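Local coordinates for protein pyruvate formate-lyase 2 (Archaeoglobus fulgidus, PDB 2F3O) that belongs to the glycyl radical enzymes of the pyruvate formate-lyase type and probably acts as a lyase, its substrate being unknown, at residues S143-H155 with L493-N505. Residues are numbered along the deposited sequence; the frame is centred on the assembly and turned at random.
Sequences SVFVLTEIAGISH and LVVRGSNVLSYAN
Glu149 reaches across to helix segment 493-505 with its carboxylate and is held there by Ser498, whose OG donates to OE2 at 2.7 Å. The hydroxyl comes in on the syn side of OE2, 29° out of the carboxylate plane. Glu149 has CG anti to its carbonyl carbon (chi1 -68°) and runs extended from there, which carries the carboxylate across the helix to Ser498; its other oxygen, OE1, is hydrogen-bonded to Ser438 OG on strand 435-445. Strand 145-147 pairs antiparallel with that strand, in a family whose core is a ten-stranded alpha/beta barrel, and helix 477-508 packs against it: the axis of 145-147 passes 9.7 Å from that of 493-505, at 13°. The backbone of Glu149 is gripped as well: Asn505 ND2 gives one N-H to Glu149 O at 3.0 Å and the other to Leu501 O at 2.9 Å, and these two bonds in its plane fix the rotation of the amide. Asn505 N and ND2 meet Leu501 O from opposite faces of its carbonyl plane, ND2 well above it. Ile153 CD1 packs 3.6 Å from Asn505 CG. Leu501 CD2 meets Leu147 CG at 4.1 Å, while Leu501 CB packs against Glu149 CB. Further toward the start of the strand, Val494 CG1 sits over one face of the Phe145 ring, a CH-pi contact.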
ATOM      1  N   SER A 143      29.694  26.733 -12.825  1.00 47.52           N
ATOM      2  CA  SER A 143      28.989  27.902 -13.327  1.00 46.43           C
ATOM      3  C   SER A 143      27.484  27.918 -13.094  1.00 45.78           C
ATOM      4  O   SER A 143      26.881  28.994 -13.041  1.00 45.69           O
ATOM      5  CB  SER A 143      29.252  28.039 -14.819  1.00 46.59           C
ATOM      6  OG  SER A 143      29.096  26.795 -15.464  1.00 46.43           O
ATOM      7  N   VAL A 144      26.866  26.737 -12.976  1.00 44.73           N
ATOM      8  CA  VAL A 144      25.394  26.672 -12.936  1.00 43.23           C
ATOM      9  C   VAL A 144      24.805  26.248 -11.561  1.00 42.38           C
ATOM     10  O   VAL A 144      23.865  26.858 -11.053  1.00 41.85           O
ATOM     11  CB  VAL A 144      24.811  25.939 -14.200  1.00 43.03           C
ATOM     12  CG1 VAL A 144      25.520  24.636 -14.445  1.00 42.90           C
ATOM     13  CG2 VAL A 144      23.308  25.763 -14.121  1.00 42.22           C
ATOM     14  N   PHE A 145      25.378  25.227 -10.946  1.00 41.74           N
ATOM     15  CA  PHE A 145      24.932  24.824  -9.606  1.00 41.10           C
ATOM     16  C   PHE A 145      26.035  24.100  -8.863  1.00 40.72           C
ATOM     17  O   PHE A 145      26.957  23.559  -9.483  1.00 41.00           O
ATOM     18  CB  PHE A 145      23.667  23.926  -9.664  1.00 40.93           C
ATOM     19  CG  PHE A 145      23.711  22.842 -10.727  1.00 39.96           C
ATOM     20  CD1 PHE A 145      24.448  21.677 -10.539  1.00 40.28           C
ATOM     21  CD2 PHE A 145      22.989  22.978 -11.894  1.00 39.02           C
ATOM     22  CE1 PHE A 145      24.493  20.694 -11.513  1.00 40.10           C
ATOM     23  CE2 PHE A 145      23.015  21.982 -12.869  1.00 39.28           C
ATOM     24  CZ  PHE A 145      23.764  20.847 -12.670  1.00 39.60           C
ATOM     25  N   VAL A 146      25.940  24.038  -7.545  1.00 40.04           N
ATOM     26  CA  VAL A 146      26.710  22.995  -6.855  1.00 39.72           C
ATOM     27  C   VAL A 146      25.804  22.007  -6.115  1.00 39.52           C
ATOM     28  O   VAL A 146      24.776  22.388  -5.555  1.00 39.80           O
ATOM     29  CB  VAL A 146      27.929  23.557  -6.018  1.00 39.47           C
ATOM     30  CG1 VAL A 146      27.754  25.023  -5.692  1.00 39.18           C
ATOM     31  CG2 VAL A 146      28.210  22.733  -4.773  1.00 39.23           C
ATOM     32  N   LEU A 147      26.172  20.732  -6.188  1.00 39.27           N
ATOM     33  CA  LEU A 147      25.455  19.633  -5.552  1.00 38.82           C
ATOM     34  C   LEU A 147      26.289  19.090  -4.398  1.00 38.46           C
ATOM     35  O   LEU A 147      27.332  18.484  -4.619  1.00 38.14           O
ATOM     36  CB  LEU A 147      25.273  18.517  -6.579  1.00 39.04           C
ATOM     37  CG  LEU A 147      24.015  18.333  -7.436  1.00 38.62           C
ATOM     38  CD1 LEU A 147      23.210  19.587  -7.577  1.00 36.86           C
ATOM     39  CD2 LEU A 147      24.411  17.763  -8.794  1.00 38.33           C
ATOM     40  N   THR A 148      25.836  19.284  -3.170  1.00 38.30           N
ATOM     41  CA  THR A 148      26.674  18.945  -2.037  1.00 38.70           C
ATOM     42  C   THR A 148      26.533  17.527  -1.551  1.00 39.13           C
ATOM     43  O   THR A 148      27.304  17.101  -0.713  1.00 39.45           O
ATOM     44  CB  THR A 148      26.336  19.762  -0.829  1.00 38.50           C
ATOM     45  OG1 THR A 148      25.119  19.257  -0.293  1.00 37.46           O
ATOM     46  CG2 THR A 148      26.173  21.206  -1.208  1.00 38.97           C
ATOM     47  N   GLU A 149      25.558  16.778  -2.051  1.00 39.74           N
ATOM     48  CA  GLU A 149      25.332  15.420  -1.522  1.00 39.67           C
ATOM     49  C   GLU A 149      26.368  14.407  -1.972  1.00 39.69           C
ATOM     50  O   GLU A 149      26.288  13.251  -1.598  1.00 39.94           O
ATOM     51  CB  GLU A 149      23.931  14.927  -1.844  1.00 39.43           C
ATOM     52  CG  GLU A 149      22.855  15.691  -1.118  1.00 40.15           C
ATOM     53  CD  GLU A 149      21.482  15.434  -1.687  1.00 41.74           C
ATOM     54  OE1 GLU A 149      20.502  15.430  -0.915  1.00 43.69           O
ATOM     55  OE2 GLU A 149      21.376  15.233  -2.910  1.00 42.02           O
ATOM     56  N   ILE A 150      27.340  14.867  -2.760  1.00 39.97           N
ATOM     57  CA  ILE A 150      28.546  14.123  -3.119  1.00 40.39           C
ATOM     58  C   ILE A 150      29.300  13.829  -1.832  1.00 40.43           C
ATOM     59  O   ILE A 150      29.941  12.776  -1.677  1.00 40.07           O
ATOM     60  CB  ILE A 150      29.472  15.000  -4.002  1.00 40.35           C
ATOM     61  CG1 ILE A 150      28.754  15.450  -5.255  1.00 40.64           C
ATOM     62  CG2 ILE A 150      30.693  14.238  -4.462  1.00 40.78           C
ATOM     63  CD1 ILE A 150      28.909  14.469  -6.392  1.00 40.68           C
ATOM     64  N   ALA A 151      29.185  14.768  -0.900  1.00 40.41           N
ATOM     65  CA  ALA A 151      29.960  14.752   0.321  1.00 40.67           C
ATOM     66  C   ALA A 151      29.266  13.985   1.430  1.00 40.61           C
ATOM     67  O   ALA A 151      29.871  13.722   2.474  1.00 40.71           O
ATOM     68  CB  ALA A 151      30.239  16.170   0.763  1.00 40.45           C
ATOM     69  N   GLY A 152      28.001  13.634   1.201  1.00 40.43           N
ATOM     70  CA  GLY A 152      27.170  13.023   2.242  1.00 40.49           C
ATOM     71  C   GLY A 152      25.953  13.892   2.512  1.00 40.51           C
ATOM     72  O   GLY A 152      25.739  14.887   1.808  1.00 40.80           O
ATOM     73  N   ILE A 153      25.147  13.541   3.518  1.00 40.02           N
ATOM     74  CA  ILE A 153      23.919  14.302   3.764  1.00 39.71           C
ATOM     75  C   ILE A 153      23.971  15.248   4.956  1.00 39.71           C
ATOM     76  O   ILE A 153      23.919  16.455   4.756  1.00 39.93           O
ATOM     77  CB  ILE A 153      22.664  13.419   3.867  1.00 39.81           C
ATOM     78  CG1 ILE A 153      22.625  12.420   2.712  1.00 39.74           C
ATOM     79  CG2 ILE A 153      21.396  14.289   3.901  1.00 38.99           C
ATOM     80  CD1 ILE A 153      22.465  13.062   1.382  1.00 40.11           C
ATOM     81  N   SER A 154      24.057  14.712   6.174  1.00 39.51           N
ATOM     82  CA  SER A 154      24.017  15.524   7.401  1.00 39.89           C
ATOM     83  C   SER A 154      22.858  16.539   7.424  1.00 39.82           C
ATOM     84  O   SER A 154      21.718  16.193   7.077  1.00 40.26           O
ATOM     85  CB  SER A 154      25.346  16.240   7.631  1.00 39.92           C
ATOM     86  OG  SER A 154      26.408  15.337   7.859  1.00 41.63           O
ATOM     87  N   HIS A 155      23.156  17.781   7.807  1.00 39.24           N
ATOM     88  CA  HIS A 155      22.155  18.862   7.846  1.00 38.74           C
ATOM     89  C   HIS A 155      20.858  18.505   8.525  1.00 38.57           C
ATOM     90  O   HIS A 155      19.818  18.518   7.892  1.00 38.86           O
ATOM     91  CB  HIS A 155      21.826  19.363   6.441  1.00 38.49           C
ATOM     92  CG  HIS A 155      22.985  19.990   5.754  1.00 37.40           C
ATOM     93  ND1 HIS A 155      23.959  19.246   5.126  1.00 36.19           N
ATOM     94  CD2 HIS A 155      23.343  21.285   5.615  1.00 36.07           C
ATOM     95  CE1 HIS A 155      24.862  20.058   4.616  1.00 37.22           C
ATOM     96  NE2 HIS A 155      24.524  21.300   4.919  1.00 38.05           N
ATOM     97  N   LEU A 493      17.421  19.864 -13.669  1.00 44.12           N
ATOM     98  CA  LEU A 493      18.770  19.307 -13.665  1.00 43.38           C
ATOM     99  C   LEU A 493      19.218  19.009 -12.252  1.00 42.94           C
ATOM    100  O   LEU A 493      19.778  17.957 -12.009  1.00 43.03           O
ATOM    101  CB  LEU A 493      19.776  20.237 -14.352  1.00 43.57           C
ATOM    102  CG  LEU A 493      20.218  19.997 -15.806  1.00 43.76           C
ATOM    103  CD1 LEU A 493      19.199  19.236 -16.657  1.00 43.80           C
ATOM    104  CD2 LEU A 493      20.539  21.331 -16.442  1.00 43.55           C
ATOM    105  N   VAL A 494      18.959  19.898 -11.301  1.00 42.46           N
ATOM    106  CA  VAL A 494      19.434  19.576  -9.960  1.00 41.93           C
ATOM    107  C   VAL A 494      18.524  18.605  -9.239  1.00 41.59           C
ATOM    108  O   VAL A 494      19.013  17.822  -8.432  1.00 41.66           O
ATOM    109  CB  VAL A 494      19.877  20.799  -9.066  1.00 41.78           C
ATOM    110  CG1 VAL A 494      20.142  21.980  -9.891  1.00 41.74           C
ATOM    111  CG2 VAL A 494      18.876  21.131  -8.012  1.00 42.07           C
ATOM    112  N   VAL A 495      17.231  18.588  -9.560  1.00 41.11           N
ATOM    113  CA  VAL A 495      16.401  17.594  -8.911  1.00 40.92           C
ATOM    114  C   VAL A 495      16.739  16.203  -9.400  1.00 40.63           C
ATOM    115  O   VAL A 495      16.811  15.299  -8.591  1.00 41.07           O
ATOM    116  CB  VAL A 495      14.884  17.876  -8.906  1.00 40.91           C
ATOM    117  CG1 VAL A 495      14.601  19.304  -8.455  1.00 41.24           C
ATOM    118  CG2 VAL A 495      14.249  17.563 -10.230  1.00 41.97           C
ATOM    119  N   ARG A 496      17.031  16.043 -10.687  1.00 40.25           N
ATOM    120  CA  ARG A 496      17.519  14.762 -11.174  1.00 39.91           C
ATOM    121  C   ARG A 496      18.837  14.394 -10.497  1.00 39.55           C
ATOM    122  O   ARG A 496      19.006  13.266 -10.037  1.00 39.83           O
ATOM    123  CB  ARG A 496      17.686  14.755 -12.693  1.00 39.91           C
ATOM    124  CG  ARG A 496      18.218  13.425 -13.197  1.00 40.86           C
ATOM    125  CD  ARG A 496      17.973  13.200 -14.684  1.00 44.12           C
ATOM    126  NE  ARG A 496      19.189  13.409 -15.462  1.00 44.37           N
ATOM    127  CZ  ARG A 496      19.422  14.509 -16.164  1.00 44.41           C
ATOM    128  NH1 ARG A 496      20.558  14.632 -16.818  1.00 42.53           N
ATOM    129  NH2 ARG A 496      18.520  15.489 -16.199  1.00 44.63           N
ATOM    130  N   GLY A 497      19.747  15.357 -10.403  1.00 38.83           N
ATOM    131  CA  GLY A 497      21.060  15.102  -9.848  1.00 38.32           C
ATOM    132  C   GLY A 497      21.019  14.735  -8.377  1.00 37.94           C
ATOM    133  O   GLY A 497      21.665  13.778  -7.958  1.00 38.28           O
ATOM    134  N   SER A 498      20.229  15.460  -7.599  1.00 36.86           N
ATOM    135  CA  SER A 498      20.215  15.261  -6.175  1.00 36.34           C
ATOM    136  C   SER A 498      19.559  13.943  -5.835  1.00 36.23           C
ATOM    137  O   SER A 498      19.924  13.299  -4.863  1.00 36.21           O
ATOM    138  CB  SER A 498      19.467  16.395  -5.501  1.00 36.48           C
ATOM    139  OG  SER A 498      19.145  16.085  -4.161  1.00 37.83           O
ATOM    140  N   ASN A 499      18.593  13.544  -6.650  1.00 36.13           N
ATOM    141  CA  ASN A 499      17.905  12.286  -6.454  1.00 35.98           C
ATOM    142  C   ASN A 499      18.798  11.102  -6.728  1.00 36.30           C
ATOM    143  O   ASN A 499      18.793  10.123  -5.973  1.00 36.47           O
ATOM    144  CB  ASN A 499      16.644  12.235  -7.288  1.00 35.51           C
ATOM    145  CG  ASN A 499      15.509  13.000  -6.642  1.00 36.55           C
ATOM    146  OD1 ASN A 499      15.543  13.246  -5.439  1.00 39.99           O
ATOM    147  ND2 ASN A 499      14.506  13.382  -7.421  1.00 34.78           N
ATOM    148  N   VAL A 500      19.607  11.206  -7.771  1.00 36.51           N
ATOM    149  CA  VAL A 500      20.575  10.159  -8.039  1.00 36.91           C
ATOM    150  C   VAL A 500      21.537  10.065  -6.867  1.00 37.23           C
ATOM    151  O   VAL A 500      21.779   8.989  -6.349  1.00 37.83           O
ATOM    152  CB  VAL A 500      21.333  10.379  -9.365  1.00 37.04           C
ATOM    153  CG1 VAL A 500      22.461   9.377  -9.517  1.00 35.84           C
ATOM    154  CG2 VAL A 500      20.388  10.253 -10.539  1.00 37.12           C
ATOM    155  N   LEU A 501      22.010  11.209  -6.394  1.00 37.42           N
ATOM    156  CA  LEU A 501      22.905  11.254  -5.245  1.00 37.14           C
ATOM    157  C   LEU A 501      22.271  10.711  -3.963  1.00 37.33           C
ATOM    158  O   LEU A 501      22.981  10.146  -3.129  1.00 37.56           O
ATOM    159  CB  LEU A 501      23.381  12.688  -5.017  1.00 36.79           C
ATOM    160  CG  LEU A 501      24.745  13.143  -5.545  1.00 36.26           C
ATOM    161  CD1 LEU A 501      25.391  12.069  -6.332  1.00 34.07           C
ATOM    162  CD2 LEU A 501      24.657  14.435  -6.364  1.00 35.53           C
ATOM    163  N   SER A 502      20.953  10.884  -3.802  1.00 37.20           N
ATOM    164  CA  SER A 502      20.272  10.453  -2.577  1.00 37.15           C
ATOM    165  C   SER A 502      20.109   8.944  -2.550  1.00 37.19           C
ATOM    166  O   SER A 502      20.182   8.299  -1.506  1.00 36.91           O
ATOM    167  CB  SER A 502      18.922  11.136  -2.410  1.00 36.95           C
ATOM    168  OG  SER A 502      18.976  12.036  -1.311  1.00 37.38           O
ATOM    169  N   TYR A 503      19.893   8.394  -3.730  1.00 37.31           N
ATOM    170  CA  TYR A 503      19.914   6.976  -3.924  1.00 37.08           C
ATOM    171  C   TYR A 503      21.344   6.473  -3.672  1.00 36.92           C
ATOM    172  O   TYR A 503      21.544   5.441  -3.019  1.00 36.88           O
ATOM    173  CB  TYR A 503      19.440   6.719  -5.335  1.00 37.23           C
ATOM    174  CG  TYR A 503      19.552   5.311  -5.845  1.00 38.39           C
ATOM    175  CD1 TYR A 503      19.107   4.219  -5.098  1.00 38.53           C
ATOM    176  CD2 TYR A 503      20.044   5.076  -7.124  1.00 38.74           C
ATOM    177  CE1 TYR A 503      19.194   2.938  -5.603  1.00 38.64           C
ATOM    178  CE2 TYR A 503      20.134   3.808  -7.634  1.00 38.71           C
ATOM    179  CZ  TYR A 503      19.711   2.738  -6.883  1.00 39.00           C
ATOM    180  OH  TYR A 503      19.816   1.472  -7.438  1.00 39.51           O
ATOM    181  N   ALA A 504      22.329   7.235  -4.137  1.00 36.62           N
ATOM    182  CA  ALA A 504      23.740   6.876  -3.983  1.00 36.25           C
ATOM    183  C   ALA A 504      24.168   6.831  -2.528  1.00 36.23           C
ATOM    184  O   ALA A 504      24.910   5.919  -2.135  1.00 36.26           O
ATOM    185  CB  ALA A 504      24.628   7.824  -4.761  1.00 36.00           C
ATOM    186  N   ASN A 505      23.702   7.803  -1.741  1.00 35.96           N
ATOM    187  CA  ASN A 505      23.961   7.817  -0.316  1.00 35.91           C
ATOM    188  C   ASN A 505      23.340   6.598   0.341  1.00 36.23           C
ATOM    189  O   ASN A 505      24.012   5.864   1.045  1.00 36.48           O
ATOM    190  CB  ASN A 505      23.414   9.080   0.319  1.00 36.05           C
ATOM    191  CG  ASN A 505      24.436  10.215   0.346  1.00 37.25           C
ATOM    192  OD1 ASN A 505      25.105  10.432   1.372  1.00 37.65           O
ATOM    193  ND2 ASN A 505      24.551  10.958  -0.773  1.00 34.77           N
TER